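Local coordinates for cytosolic phospholipase A2 delta (Homo sapiens, PDB 5IZ5), which hydrolyses membrane glycerophospholipids at the sn-2 position in a calcium-dependent manner, releasing a fatty acid, with a preference for linoleic acid, at residues L244-R249 against I253-T258. The protein carries 3 engineered substitutions. Residues are numbered along the deposited sequence; the frame is centred on the assembly and turned at random.
Sequences LTVPLR and IGKEVT
Lys255 and Pro247 supply the one hydrogen bond that spans these two strands, a clear case of a side chain joining backbones too far apart to pair directly. NZ of Lys255 donates a hydrogen bond to the carbonyl O of Pro247 at 2.9 Å and meets it almost head-on, the C=O...N angle being 178°. Such reach comes from the shape of the lysine: chi1 of 67° sets CG between the backbone N and the carbonyl carbon, and beyond CG the chain runs out fully extended.

The distance bridged is that between the two layers of a beta sandwich. Strand 244-248 is the outermost strand of one sheet, bonded through its backbone to strand 221-228, whereas strand 255-263 pairs with strand 266-277 in the other; the short connection between them passes from layer to layer. This is consistent with the second C2-type domain proposed to stand between the N-terminal C2 domain and the catalytic domain. The two segments run antiparallel at 172°, their axes 10.1 Å apart.

Van der Waals contacts flank the bond. Val246 and Lys255 approach tip to tip: the CG1 methyl of the buried valine packs against the ammonium end, coming within 3.6 Å of Lys255 NZ. Further along the strand, Leu248 CD2 lies 4.3 Å from Lys255 CE, a looser touch, carbon against carbon, on the aliphatic part of the lysine. With an alanine in place of Lys255, the Pro247 carbonyl would probably lose its ammonium donor and Val246 CG1 would face a gap between the sheets.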
ATOM      1  N   LEU B 244     -19.984  36.008 -10.416  1.00 52.67           N
ATOM      2  CA  LEU B 244     -19.899  35.770 -11.841  1.00 56.10           C
ATOM      3  C   LEU B 244     -19.647  34.299 -12.103  1.00 56.54           C
ATOM      4  O   LEU B 244     -18.943  33.645 -11.340  1.00 55.08           O
ATOM      5  CB  LEU B 244     -18.790  36.619 -12.448  1.00 59.40           C
ATOM      6  CG  LEU B 244     -17.413  36.060 -12.816  1.00 64.54           C
ATOM      7  CD1 LEU B 244     -16.640  37.156 -13.525  1.00 66.01           C
ATOM      8  CD2 LEU B 244     -16.615  35.572 -11.615  1.00 67.11           C
ATOM      9  N   THR B 245     -20.214  33.792 -13.191  1.00 56.46           N
ATOM     10  CA  THR B 245     -20.004  32.403 -13.589  1.00 57.71           C
ATOM     11  C   THR B 245     -19.520  32.307 -15.023  1.00 57.80           C
ATOM     12  O   THR B 245     -20.022  33.004 -15.896  1.00 58.42           O
ATOM     13  CB  THR B 245     -21.251  31.515 -13.417  1.00 59.04           C
ATOM     14  OG1 THR B 245     -21.001  30.245 -14.032  1.00 61.03           O
ATOM     15  CG2 THR B 245     -22.492  32.110 -14.050  1.00 59.14           C
ATOM     16  N   VAL B 246     -18.543  31.433 -15.244  1.00 55.88           N
ATOM     17  CA  VAL B 246     -18.037  31.133 -16.570  1.00 57.07           C
ATOM     18  C   VAL B 246     -18.308  29.654 -16.849  1.00 58.92           C
ATOM     19  O   VAL B 246     -17.764  28.786 -16.160  1.00 56.54           O
ATOM     20  CB  VAL B 246     -16.530  31.411 -16.660  1.00 57.22           C
ATOM     21  CG1 VAL B 246     -15.996  31.028 -18.034  1.00 57.63           C
ATOM     22  CG2 VAL B 246     -16.253  32.878 -16.375  1.00 57.08           C
ATOM     23  N   PRO B 247     -19.166  29.356 -17.847  1.00 59.01           N
ATOM     24  CA  PRO B 247     -19.507  27.957 -18.103  1.00 56.62           C
ATOM     25  C   PRO B 247     -18.322  27.176 -18.649  1.00 53.25           C
ATOM     26  O   PRO B 247     -17.462  27.737 -19.331  1.00 49.32           O
ATOM     27  CB  PRO B 247     -20.623  28.044 -19.147  1.00 57.64           C
ATOM     28  CG  PRO B 247     -20.390  29.337 -19.839  1.00 59.52           C
ATOM     29  CD  PRO B 247     -19.805  30.267 -18.814  1.00 60.19           C
ATOM     30  N   LEU B 248     -18.275  25.894 -18.313  1.00 51.88           N
ATOM     31  CA  LEU B 248     -17.220  25.006 -18.770  1.00 52.37           C
ATOM     32  C   LEU B 248     -17.895  23.802 -19.431  1.00 52.93           C
ATOM     33  O   LEU B 248     -18.412  22.913 -18.756  1.00 51.50           O
ATOM     34  CB  LEU B 248     -16.334  24.600 -17.588  1.00 50.29           C
ATOM     35  CG  LEU B 248     -15.604  25.755 -16.886  1.00 48.99           C
ATOM     36  CD1 LEU B 248     -15.024  25.316 -15.546  1.00 49.32           C
ATOM     37  CD2 LEU B 248     -14.512  26.335 -17.769  1.00 47.66           C
ATOM     38  N   ARG B 249     -17.917  23.808 -20.760  1.00 56.08           N
ATOM     39  CA  ARG B 249     -18.624  22.781 -21.534  1.00 60.39           C
ATOM     40  C   ARG B 249     -17.715  21.592 -21.825  1.00 56.18           C
ATOM     41  O   ARG B 249     -16.500  21.760 -21.929  1.00 54.48           O
ATOM     42  CB  ARG B 249     -19.184  23.364 -22.841  1.00 65.66           C
ATOM     43  CG  ARG B 249     -20.585  23.961 -22.750  1.00 71.92           C
ATOM     44  CD  ARG B 249     -20.928  24.676 -21.445  1.00 76.73           C
ATOM     45  NE  ARG B 249     -22.377  24.792 -21.285  1.00 82.64           N
ATOM     46  CZ  ARG B 249     -23.146  25.666 -21.935  1.00 87.30           C
ATOM     47  NH1 ARG B 249     -22.621  26.529 -22.807  1.00 88.49           N
ATOM     48  NH2 ARG B 249     -24.455  25.682 -21.710  1.00 88.87           N
ATOM     49  N   ILE B 253     -12.340  23.300 -26.482  1.00 86.34           N
ATOM     50  CA  ILE B 253     -10.978  23.735 -26.754  1.00 89.46           C
ATOM     51  C   ILE B 253     -10.650  24.828 -25.748  1.00 89.27           C
ATOM     52  O   ILE B 253     -11.554  25.438 -25.169  1.00 87.20           O
ATOM     53  CB  ILE B 253     -10.831  24.302 -28.192  1.00 92.11           C
ATOM     54  CG1 ILE B 253     -11.383  23.327 -29.231  1.00 92.82           C
ATOM     55  CG2 ILE B 253      -9.378  24.629 -28.532  1.00 91.49           C
ATOM     56  CD1 ILE B 253     -11.816  23.998 -30.517  1.00 92.65           C
ATOM     57  N   GLY B 254      -9.356  25.055 -25.537  1.00 90.65           N
ATOM     58  CA  GLY B 254      -8.875  26.168 -24.741  1.00 92.58           C
ATOM     59  C   GLY B 254      -9.509  27.506 -25.090  1.00 92.51           C
ATOM     60  O   GLY B 254      -9.896  27.743 -26.237  1.00 91.49           O
ATOM     61  N   LYS B 255      -9.619  28.372 -24.086  1.00 92.37           N
ATOM     62  CA  LYS B 255     -10.199  29.692 -24.245  1.00 92.21           C
ATOM     63  C   LYS B 255      -9.621  30.622 -23.197  1.00 93.13           C
ATOM     64  O   LYS B 255      -8.963  30.182 -22.253  1.00 93.20           O
ATOM     65  CB  LYS B 255     -11.702  29.615 -24.051  1.00 89.93           C
ATOM     66  CG  LYS B 255     -12.100  29.268 -22.635  1.00 88.20           C
ATOM     67  CD  LYS B 255     -13.592  29.180 -22.523  1.00 86.18           C
ATOM     68  CE  LYS B 255     -14.015  29.059 -21.093  1.00 84.81           C
ATOM     69  NZ  LYS B 255     -15.493  29.069 -21.044  1.00 84.67           N
ATOM     70  N   GLU B 256      -9.920  31.905 -23.355  1.00 91.87           N
ATOM     71  CA  GLU B 256      -9.355  32.942 -22.509  1.00 90.15           C
ATOM     72  C   GLU B 256     -10.402  34.009 -22.245  1.00 86.76           C
ATOM     73  O   GLU B 256     -10.908  34.625 -23.181  1.00 89.64           O
ATOM     74  CB  GLU B 256      -8.139  33.543 -23.216  1.00 91.25           C
ATOM     75  CG  GLU B 256      -7.196  34.347 -22.319  1.00 93.16           C
ATOM     76  CD  GLU B 256      -5.719  34.115 -22.635  1.00 94.62           C
ATOM     77  OE1 GLU B 256      -5.396  33.602 -23.728  1.00 93.44           O
ATOM     78  OE2 GLU B 256      -4.864  34.440 -21.781  1.00 96.57           O
ATOM     79  N   VAL B 257     -10.726  34.218 -20.973  1.00 83.95           N
ATOM     80  CA  VAL B 257     -11.744  35.189 -20.589  1.00 79.58           C
ATOM     81  C   VAL B 257     -11.165  36.174 -19.587  1.00 76.37           C
ATOM     82  O   VAL B 257     -10.299  35.820 -18.783  1.00 71.37           O
ATOM     83  CB  VAL B 257     -12.987  34.492 -19.994  1.00 78.54           C
ATOM     84  CG1 VAL B 257     -13.935  35.494 -19.349  1.00 78.95           C
ATOM     85  CG2 VAL B 257     -13.710  33.713 -21.078  1.00 78.68           C
ATOM     86  N   THR B 258     -11.638  37.416 -19.679  1.00 74.54           N
ATOM     87  CA  THR B 258     -11.371  38.444 -18.690  1.00 73.46           C
ATOM     88  C   THR B 258     -12.711  38.880 -18.151  1.00 74.50           C
ATOM     89  O   THR B 258     -13.636  39.160 -18.915  1.00 75.02           O
ATOM     90  CB  THR B 258     -10.693  39.685 -19.286  1.00 72.18           C
ATOM     91  OG1 THR B 258      -9.580  39.285 -20.082  1.00 72.33           O
ATOM     92  CG2 THR B 258     -10.220  40.631 -18.176  1.00 71.37           C
TER